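DBF2 kinase activator protein MOB1 (Saccharomyces cerevisiae, PDB 2HJN) activates the mitotic-exit kinase DBF2 by binding it, which allows the upstream kinase CDC15 to phosphorylate it in late anaphase. Local coordinates at residues A66-D74 against H207-F215; Q171-A182 against E216-L226. One frame throughout, in Å; residues are numbered along the deposited sequence.

Contact 1 of 2, residues A66-D74 against H207-F215; sequences AVKLPRGED and HFCLFAQEF
Val-67 lies against the last two turns of the helix that ends at Glu-214, its two methyls dividing the work. CG1 is anti to the backbone N (chi1 175°), which sets it 3.4 Å from Glu-214 CB and against the backbone of Leu-210 and Phe-211. CG2 slides past the imidazole instead and meets it at the edge, 3.7 Å from His-207 CD2. A beta-branched residue suits this place because it spreads over a helix surface without a long chain to order.

The one direct hydrogen bond across the contact runs from His-207 NE2 to Ala-66 O, 3.0 Å long and nearly straight at 173°. The acceptor lies in the imidazole plane, whereas the nitrogen stands well above the carbonyl plane of Ala-66. Further along, Phe-215 turns its ring edge to the loop, with CE2 3.4 Å from Val-67 O and CZ 4.3 Å from Leu-69 CB. Glu-214 CG lies over one face of the Phe-215 ring, and a bend at chi2 (62°) brings the carboxylate to a water; the water is 2.8 Å from Glu-214 OE2 and accepts from Leu-69 N.

Behind this layer stands helix 75-97. Its Trp-78 donates to Val-67 O through NE1, while His-82 stacks on Phe-211 and Phe-86 meets His-207 edge to face. Pro-70 to Glu-73 form a type II turn, with Gly-72 at the positive phi of its third position, and Asp-74 then N-caps helix 75-97 through Glu-77 N. This is an irregular helix-connecting loop laid along the C-terminal end of helix 198-214, at the surface of the mainly helical Mob1/phocein fold.

Contact 2 of 2, residues Q171-A182 against E216-L226; sequences QPILRRLFRVYA and ELLRPADFGPL. With SO4 (sulfate ion), chain C.
Within the helical Mob1/phocein domain, helix 165-187 is overlaid by the linker that joins helix 198-214 to helix 227-233, and Phe-178 is the main side chain reaching into that linker. With CG anti to the backbone N (chi1 -172°), its ring sits beneath the 3-10 segment: Asp-222 O lies over one face, and Phe-178 CE2 is 3.2 Å from Phe-223 O. The ring of Phe-223 is oblique to it, planes 36° apart, while Leu-226 CB approaches Phe-178 CZ at 3.7 Å. A flat, apolar phenylalanine can meet backbone and side chains together here. Leucines continue the apolar seam: Leu-217 CD1 presses tightly on Leu-174 CD2, and Leu-218 CD2 rests 3.7 Å from Arg-175 CG.

The polar margin is bridged by water. One water donates to both Arg-175 O and Asp-222 O; another links Arg-179 NH2 to Asp-222 OD1. Asp-222 OD2 accepts from Arg-219 N at 2.9 Å, which helps fix the carboxylate.

Arg-175 bends at chi3 so that the guanidinium edge faces a sulfate, probably from the crystallisation liquor. Its NE makes weak bonds to sulfate O1 and O2, and its NH2 is modelled implausibly close to O1. Arg-179 gives two nearly straight bonds, NH1 to O4 (2.9 Å) and NH2 to O2 (3.1 Å); Arg-176 NE adds a weak one. An alanine in place of Arg-175 would probably leave the sulfate without one of its three arginines and Leu-218 CD2 without the aliphatic chain beside it. Arginines at i, i+1 and i+4 of one helix form a basic cluster able to hold an anion, here beside a buried helix–linker interface.

In the fold
Helix 198-214 ties the two contacts together. Contact 1 uses its last turns, and contact 2 begins where a Schellman motif ends it, with Glu-216 at positive phi and Leu-217 N probably bonded to Ala-212 O. Phe-208 and Ala-212 turn away from the 66-74 loop and pack toward contact 2, touching Leu-174, Tyr-181 and Leu-218. The centres are about 16 Å apart. Contact 1 lies at the surface, about 17 Å from the chain centre, and joins a loop by one direct hydrogen bond, a water and aromatic edges. Contact 2 is buried, about 7 Å from that centre, and relies on apolar packing with waters and arginines at its margin.

Contact 1 of 2, residues A66-D74 against H207-F215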
# COMPACT_ATOMS: atom_id res chain seq x y z
N ALA A 66 -4.14 -19.16 7.28
CA ALA A 66 -5.50 -19.75 7.24
C ALA A 66 -5.88 -20.38 5.89
O ALA A 66 -6.34 -19.64 5.00
CB ALA A 66 -6.54 -18.69 7.62
N VAL A 67 -5.71 -21.70 5.74
CA VAL A 67 -5.98 -22.39 4.45
C VAL A 67 -7.06 -23.53 4.47
O VAL A 67 -8.05 -23.53 3.68
CB VAL A 67 -4.64 -22.84 3.75
CG1 VAL A 67 -4.90 -23.59 2.55
CG2 VAL A 67 -3.82 -21.63 3.33
N LYS A 68 -6.87 -24.50 5.37
CA LYS A 68 -7.86 -25.58 5.55
C LYS A 68 -9.28 -25.07 5.89
O LYS A 68 -9.47 -24.13 6.66
CB LYS A 68 -7.41 -26.52 6.68
CG LYS A 68 -6.46 -27.59 6.23
CD LYS A 68 -5.93 -28.35 7.44
CE LYS A 68 -5.24 -29.65 7.03
NZ LYS A 68 -4.21 -30.06 8.05
N LEU A 69 -10.27 -25.71 5.31
CA LEU A 69 -11.66 -25.46 5.66
C LEU A 69 -11.92 -25.87 7.12
O LEU A 69 -11.75 -27.04 7.46
CB LEU A 69 -12.57 -26.28 4.69
CG LEU A 69 -14.08 -26.15 4.85
CD1 LEU A 69 -14.48 -24.66 4.66
CD2 LEU A 69 -14.75 -27.05 3.81
N PRO A 70 -12.34 -24.92 7.98
CA PRO A 70 -12.67 -25.29 9.38
C PRO A 70 -13.89 -26.19 9.47
O PRO A 70 -14.82 -26.06 8.66
CB PRO A 70 -12.95 -23.94 10.06
CG PRO A 70 -12.38 -22.88 9.10
CD PRO A 70 -12.53 -23.47 7.75
N ARG A 71 -13.89 -27.08 10.45
CA ARG A 71 -14.92 -28.11 10.57
C ARG A 71 -16.28 -27.46 10.78
O ARG A 71 -16.37 -26.46 11.50
CB ARG A 71 -14.59 -29.01 11.77
CG ARG A 71 -14.78 -30.50 11.50
CD ARG A 71 -14.12 -31.32 12.62
NE ARG A 71 -13.97 -32.72 12.24
CZ ARG A 71 -13.10 -33.21 11.37
NH1 ARG A 71 -12.28 -32.42 10.69
NH2 ARG A 71 -13.08 -34.51 11.14
N GLY A 72 -17.30 -28.01 10.14
CA GLY A 72 -18.66 -27.46 10.18
C GLY A 72 -18.90 -26.27 9.23
O GLY A 72 -20.02 -25.73 9.15
N GLU A 73 -17.86 -25.85 8.50
CA GLU A 73 -17.97 -24.66 7.65
C GLU A 73 -18.18 -24.97 6.18
O GLU A 73 -17.76 -26.01 5.69
CB GLU A 73 -16.85 -23.65 7.90
CG GLU A 73 -17.04 -22.94 9.24
CD GLU A 73 -16.19 -21.69 9.40
OE1 GLU A 73 -15.39 -21.39 8.48
OE2 GLU A 73 -16.34 -21.01 10.44
N ASP A 74 -18.87 -24.05 5.50
CA ASP A 74 -19.24 -24.28 4.12
C ASP A 74 -18.08 -23.91 3.17
O ASP A 74 -17.49 -22.82 3.30
CB ASP A 74 -20.53 -23.51 3.77
CG ASP A 74 -20.94 -23.70 2.31
OD1 ASP A 74 -21.00 -22.69 1.56
OD2 ASP A 74 -21.15 -24.88 1.90
N HIS A 207 0.36 -17.20 0.47
CA HIS A 207 -0.98 -17.57 0.97
C HIS A 207 -1.95 -17.84 -0.21
O HIS A 207 -2.76 -18.80 -0.16
CB HIS A 207 -1.47 -16.49 1.96
CG HIS A 207 -2.80 -16.80 2.61
ND1 HIS A 207 -3.78 -15.84 2.81
CD2 HIS A 207 -3.32 -17.96 3.09
CE1 HIS A 207 -4.83 -16.39 3.38
NE2 HIS A 207 -4.58 -17.68 3.56
N PHE A 208 -1.83 -17.05 -1.29
CA PHE A 208 -2.63 -17.24 -2.52
C PHE A 208 -2.36 -18.64 -3.11
O PHE A 208 -3.29 -19.39 -3.39
CB PHE A 208 -2.29 -16.12 -3.53
CG PHE A 208 -3.09 -16.15 -4.82
CD1 PHE A 208 -4.21 -15.33 -4.98
CD2 PHE A 208 -2.69 -16.94 -5.90
CE1 PHE A 208 -4.97 -15.32 -6.21
CE2 PHE A 208 -3.41 -16.95 -7.13
CZ PHE A 208 -4.55 -16.12 -7.30
N CYS A 209 -1.07 -19.00 -3.24
CA CYS A 209 -0.64 -20.27 -3.82
C CYS A 209 -0.94 -21.48 -2.94
O CYS A 209 -1.28 -22.52 -3.47
CB CYS A 209 0.86 -20.24 -4.16
SG CYS A 209 1.26 -19.08 -5.52
N LEU A 210 -0.78 -21.37 -1.62
CA LEU A 210 -1.15 -22.46 -0.72
C LEU A 210 -2.65 -22.73 -0.72
O LEU A 210 -3.08 -23.90 -0.69
CB LEU A 210 -0.68 -22.17 0.72
CG LEU A 210 0.83 -22.22 0.89
CD1 LEU A 210 1.22 -21.58 2.24
CD2 LEU A 210 1.28 -23.70 0.80
N PHE A 211 -3.44 -21.66 -0.78
CA PHE A 211 -4.91 -21.74 -0.80
C PHE A 211 -5.39 -22.46 -2.07
O PHE A 211 -6.19 -23.40 -1.99
CB PHE A 211 -5.52 -20.35 -0.63
CG PHE A 211 -6.97 -20.37 -0.26
CD1 PHE A 211 -7.36 -20.32 1.07
CD2 PHE A 211 -7.94 -20.44 -1.24
CE1 PHE A 211 -8.67 -20.37 1.43
CE2 PHE A 211 -9.28 -20.49 -0.89
CZ PHE A 211 -9.64 -20.45 0.45
N ALA A 212 -4.87 -22.05 -3.22
CA ALA A 212 -5.13 -22.73 -4.47
C ALA A 212 -4.73 -24.22 -4.48
O ALA A 212 -5.42 -25.04 -5.09
CB ALA A 212 -4.46 -22.00 -5.62
N GLN A 213 -3.60 -24.56 -3.86
CA GLN A 213 -3.15 -25.97 -3.77
C GLN A 213 -4.14 -26.83 -2.91
O GLN A 213 -4.58 -27.89 -3.36
CB GLN A 213 -1.70 -26.00 -3.23
CG GLN A 213 -1.08 -27.40 -3.02
CD GLN A 213 0.18 -27.36 -2.15
OE1 GLN A 213 1.25 -27.77 -2.59
NE2 GLN A 213 0.05 -26.88 -0.90
N GLU A 214 -4.48 -26.36 -1.72
CA GLU A 214 -5.40 -27.04 -0.79
C GLU A 214 -6.72 -27.49 -1.44
O GLU A 214 -7.30 -28.51 -1.04
CB GLU A 214 -5.71 -26.15 0.40
CG GLU A 214 -6.72 -26.73 1.41
CD GLU A 214 -6.24 -28.03 2.09
OE1 GLU A 214 -5.04 -28.15 2.35
OE2 GLU A 214 -7.08 -28.91 2.38
N PHE A 215 -7.19 -26.70 -2.41
CA PHE A 215 -8.48 -26.96 -3.06
C PHE A 215 -8.38 -27.32 -4.53
O PHE A 215 -9.40 -27.39 -5.22
CB PHE A 215 -9.41 -25.76 -2.84
CG PHE A 215 -9.69 -25.51 -1.40
CD1 PHE A 215 -10.64 -26.27 -0.72
CD2 PHE A 215 -8.97 -24.53 -0.71
CE1 PHE A 215 -10.90 -26.03 0.60
CE2 PHE A 215 -9.22 -24.31 0.63
CZ PHE A 215 -10.19 -25.06 1.29
O HOH W 1 -9.49 -28.18 3.56

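Contact 2 of 2, residues Q171-A182 against E216-L226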
# COMPACT_ATOMS: atom_id res chain seq x y z
N GLN A 171 -12.58 -20.39 -9.96
CA GLN A 171 -11.35 -20.73 -10.73
C GLN A 171 -10.89 -19.75 -11.79
O GLN A 171 -9.68 -19.45 -11.87
CB GLN A 171 -11.39 -22.17 -11.29
CG GLN A 171 -10.85 -23.15 -10.29
CD GLN A 171 -10.98 -24.58 -10.73
OE1 GLN A 171 -10.01 -25.16 -11.23
NE2 GLN A 171 -12.18 -25.16 -10.58
N PRO A 172 -11.83 -19.24 -12.62
CA PRO A 172 -11.51 -18.16 -13.57
C PRO A 172 -10.98 -16.88 -12.86
O PRO A 172 -9.99 -16.31 -13.31
CB PRO A 172 -12.85 -17.92 -14.27
CG PRO A 172 -13.60 -19.36 -14.14
CD PRO A 172 -13.23 -19.73 -12.76
N ILE A 173 -11.61 -16.49 -11.75
CA ILE A 173 -11.14 -15.34 -10.98
C ILE A 173 -9.71 -15.52 -10.44
O ILE A 173 -8.88 -14.62 -10.59
CB ILE A 173 -12.11 -14.98 -9.78
CG1 ILE A 173 -13.46 -14.44 -10.29
CG2 ILE A 173 -11.48 -13.85 -8.92
CD1 ILE A 173 -14.57 -14.43 -9.12
N LEU A 174 -9.42 -16.66 -9.80
CA LEU A 174 -8.05 -16.98 -9.34
C LEU A 174 -7.03 -17.03 -10.48
O LEU A 174 -5.94 -16.44 -10.35
CB LEU A 174 -8.02 -18.29 -8.50
CG LEU A 174 -8.37 -18.22 -7.01
CD1 LEU A 174 -9.15 -17.02 -6.53
CD2 LEU A 174 -8.94 -19.50 -6.41
N ARG A 175 -7.38 -17.66 -11.62
CA ARG A 175 -6.48 -17.71 -12.78
C ARG A 175 -6.10 -16.29 -13.27
O ARG A 175 -4.92 -15.98 -13.57
CB ARG A 175 -7.12 -18.50 -13.94
CG ARG A 175 -7.02 -19.99 -13.89
CD ARG A 175 -7.42 -20.63 -15.28
NE ARG A 175 -8.64 -20.10 -15.94
CZ ARG A 175 -9.86 -20.65 -15.85
NH1 ARG A 175 -10.08 -21.72 -15.08
NH2 ARG A 175 -10.87 -20.11 -16.50
N ARG A 176 -7.09 -15.42 -13.36
CA ARG A 176 -6.83 -14.01 -13.74
C ARG A 176 -6.03 -13.17 -12.70
O ARG A 176 -5.08 -12.44 -13.06
CB ARG A 176 -8.15 -13.36 -14.13
CG ARG A 176 -8.77 -14.12 -15.34
CD ARG A 176 -10.13 -13.56 -15.75
NE ARG A 176 -10.85 -14.46 -16.64
CZ ARG A 176 -11.92 -14.11 -17.36
NH1 ARG A 176 -12.40 -12.85 -17.31
NH2 ARG A 176 -12.52 -15.02 -18.11
N LEU A 177 -6.39 -13.26 -11.41
CA LEU A 177 -5.66 -12.52 -10.39
C LEU A 177 -4.18 -12.91 -10.36
O LEU A 177 -3.31 -12.05 -10.16
CB LEU A 177 -6.32 -12.72 -9.01
CG LEU A 177 -7.71 -12.08 -8.82
CD1 LEU A 177 -8.29 -12.37 -7.40
CD2 LEU A 177 -7.73 -10.57 -9.11
N PHE A 178 -3.87 -14.19 -10.61
CA PHE A 178 -2.45 -14.64 -10.72
C PHE A 178 -1.65 -13.84 -11.72
O PHE A 178 -0.54 -13.48 -11.41
CB PHE A 178 -2.29 -16.16 -11.00
CG PHE A 178 -0.84 -16.65 -10.91
CD1 PHE A 178 -0.37 -17.31 -9.77
CD2 PHE A 178 0.04 -16.48 -11.99
CE1 PHE A 178 0.95 -17.75 -9.68
CE2 PHE A 178 1.40 -16.89 -11.91
CZ PHE A 178 1.84 -17.51 -10.75
N ARG A 179 -2.20 -13.59 -12.93
CA ARG A 179 -1.53 -12.77 -13.96
C ARG A 179 -1.10 -11.37 -13.45
O ARG A 179 -0.14 -10.81 -13.95
CB ARG A 179 -2.46 -12.58 -15.19
CG ARG A 179 -2.78 -13.95 -15.90
CD ARG A 179 -3.83 -13.98 -17.00
NE ARG A 179 -4.09 -15.39 -17.27
CZ ARG A 179 -5.23 -15.90 -17.70
NH1 ARG A 179 -6.26 -15.13 -17.94
NH2 ARG A 179 -5.32 -17.23 -17.90
N VAL A 180 -1.85 -10.81 -12.48
CA VAL A 180 -1.49 -9.49 -11.86
C VAL A 180 -0.26 -9.67 -11.00
O VAL A 180 0.67 -8.85 -11.07
CB VAL A 180 -2.66 -8.89 -11.04
CG1 VAL A 180 -2.25 -7.51 -10.49
CG2 VAL A 180 -3.97 -8.78 -11.93
N TYR A 181 -0.22 -10.72 -10.19
CA TYR A 181 1.02 -11.02 -9.42
C TYR A 181 2.20 -11.19 -10.37
O TYR A 181 3.31 -10.69 -10.08
CB TYR A 181 0.91 -12.32 -8.60
CG TYR A 181 0.22 -12.20 -7.25
CD1 TYR A 181 0.79 -11.45 -6.22
CD2 TYR A 181 -0.97 -12.87 -7.01
CE1 TYR A 181 0.14 -11.37 -4.98
CE2 TYR A 181 -1.60 -12.81 -5.80
CZ TYR A 181 -1.04 -12.06 -4.79
OH TYR A 181 -1.70 -12.06 -3.61
N ALA A 182 1.97 -11.87 -11.50
CA ALA A 182 3.07 -12.13 -12.45
C ALA A 182 3.65 -10.82 -13.00
O ALA A 182 4.89 -10.66 -13.12
CB ALA A 182 2.64 -13.08 -13.60
N GLU A 216 -7.15 -27.53 -5.00
CA GLU A 216 -6.83 -27.77 -6.42
C GLU A 216 -7.40 -26.77 -7.44
O GLU A 216 -7.76 -27.15 -8.55
CB GLU A 216 -6.97 -29.25 -6.90
CG GLU A 216 -7.43 -30.33 -5.95
CD GLU A 216 -7.76 -31.66 -6.70
OE1 GLU A 216 -6.82 -32.39 -7.12
OE2 GLU A 216 -8.97 -31.96 -6.90
N LEU A 217 -7.43 -25.50 -7.07
CA LEU A 217 -7.96 -24.44 -7.92
C LEU A 217 -6.98 -24.08 -9.05
O LEU A 217 -7.38 -23.75 -10.18
CB LEU A 217 -8.31 -23.21 -7.05
CG LEU A 217 -9.21 -23.51 -5.83
CD1 LEU A 217 -9.30 -22.36 -4.82
CD2 LEU A 217 -10.57 -23.96 -6.23
N LEU A 218 -5.69 -24.14 -8.75
CA LEU A 218 -4.64 -23.80 -9.71
C LEU A 218 -3.66 -24.93 -9.81
O LEU A 218 -3.33 -25.58 -8.81
CB LEU A 218 -3.86 -22.55 -9.29
CG LEU A 218 -4.54 -21.20 -9.39
CD1 LEU A 218 -3.45 -20.15 -9.18
CD2 LEU A 218 -5.23 -20.97 -10.75
N ARG A 219 -3.20 -25.12 -11.04
CA ARG A 219 -2.30 -26.19 -11.35
C ARG A 219 -1.00 -25.56 -11.81
O ARG A 219 -1.00 -24.39 -12.24
CB ARG A 219 -2.92 -27.08 -12.43
CG ARG A 219 -3.23 -26.35 -13.74
CD ARG A 219 -4.44 -26.97 -14.44
NE ARG A 219 -4.14 -28.34 -14.87
CZ ARG A 219 -3.53 -28.66 -16.01
NH1 ARG A 219 -3.18 -27.70 -16.88
NH2 ARG A 219 -3.30 -29.94 -16.29
N PRO A 220 0.11 -26.31 -11.69
CA PRO A 220 1.46 -25.88 -12.04
C PRO A 220 1.58 -25.06 -13.34
O PRO A 220 2.22 -24.00 -13.34
CB PRO A 220 2.25 -27.21 -12.09
CG PRO A 220 1.61 -27.99 -11.01
CD PRO A 220 0.12 -27.68 -11.13
N ALA A 221 0.94 -25.51 -14.42
CA ALA A 221 0.78 -24.70 -15.66
C ALA A 221 0.13 -23.29 -15.53
O ALA A 221 0.41 -22.41 -16.35
CB ALA A 221 -0.01 -25.52 -16.70
N ASP A 222 -0.77 -23.09 -14.57
CA ASP A 222 -1.39 -21.77 -14.35
C ASP A 222 -0.43 -20.72 -13.82
O ASP A 222 -0.70 -19.51 -13.91
CB ASP A 222 -2.60 -21.86 -13.44
CG ASP A 222 -3.71 -22.73 -14.02
OD1 ASP A 222 -4.07 -22.50 -15.20
OD2 ASP A 222 -4.22 -23.62 -13.30
N PHE A 223 0.69 -21.18 -13.28
CA PHE A 223 1.75 -20.32 -12.75
C PHE A 223 2.73 -19.69 -13.74
O PHE A 223 3.51 -18.84 -13.35
CB PHE A 223 2.57 -21.07 -11.71
CG PHE A 223 1.77 -21.69 -10.61
CD1 PHE A 223 2.13 -22.94 -10.10
CD2 PHE A 223 0.67 -21.04 -10.07
CE1 PHE A 223 1.40 -23.52 -9.08
CE2 PHE A 223 -0.08 -21.63 -9.04
CZ PHE A 223 0.29 -22.87 -8.55
N GLY A 224 2.70 -20.13 -14.99
CA GLY A 224 3.52 -19.59 -16.10
C GLY A 224 4.98 -19.36 -15.74
O GLY A 224 5.69 -20.31 -15.39
N PRO A 225 5.42 -18.09 -15.76
CA PRO A 225 6.82 -17.79 -15.46
C PRO A 225 7.17 -17.87 -13.97
O PRO A 225 8.37 -17.92 -13.64
CB PRO A 225 6.98 -16.34 -15.97
CG PRO A 225 5.61 -15.75 -15.70
CD PRO A 225 4.65 -16.86 -16.06
N LEU A 226 6.17 -17.86 -13.08
CA LEU A 226 6.47 -17.88 -11.65
C LEU A 226 6.61 -19.32 -11.03
O LEU A 226 6.73 -19.45 -9.82
CB LEU A 226 5.51 -16.97 -10.84
CG LEU A 226 5.49 -15.43 -11.06
CD1 LEU A 226 4.61 -14.76 -10.02
CD2 LEU A 226 6.91 -14.83 -11.04
S SO4 C . -9.30 -17.46 -18.69
O1 SO4 C . -10.04 -17.97 -17.53
O2 SO4 C . -8.07 -18.27 -18.78
O3 SO4 C . -10.11 -17.45 -19.90
O4 SO4 C . -8.90 -16.07 -18.57
O HOH W 2 -3.28 -18.15 -14.36
O HOH W 3 -7.35 -23.09 -13.53
O HOH W 4 -1.67 -17.66 -16.66
O HOH W 5 -3.97 -19.78 -16.93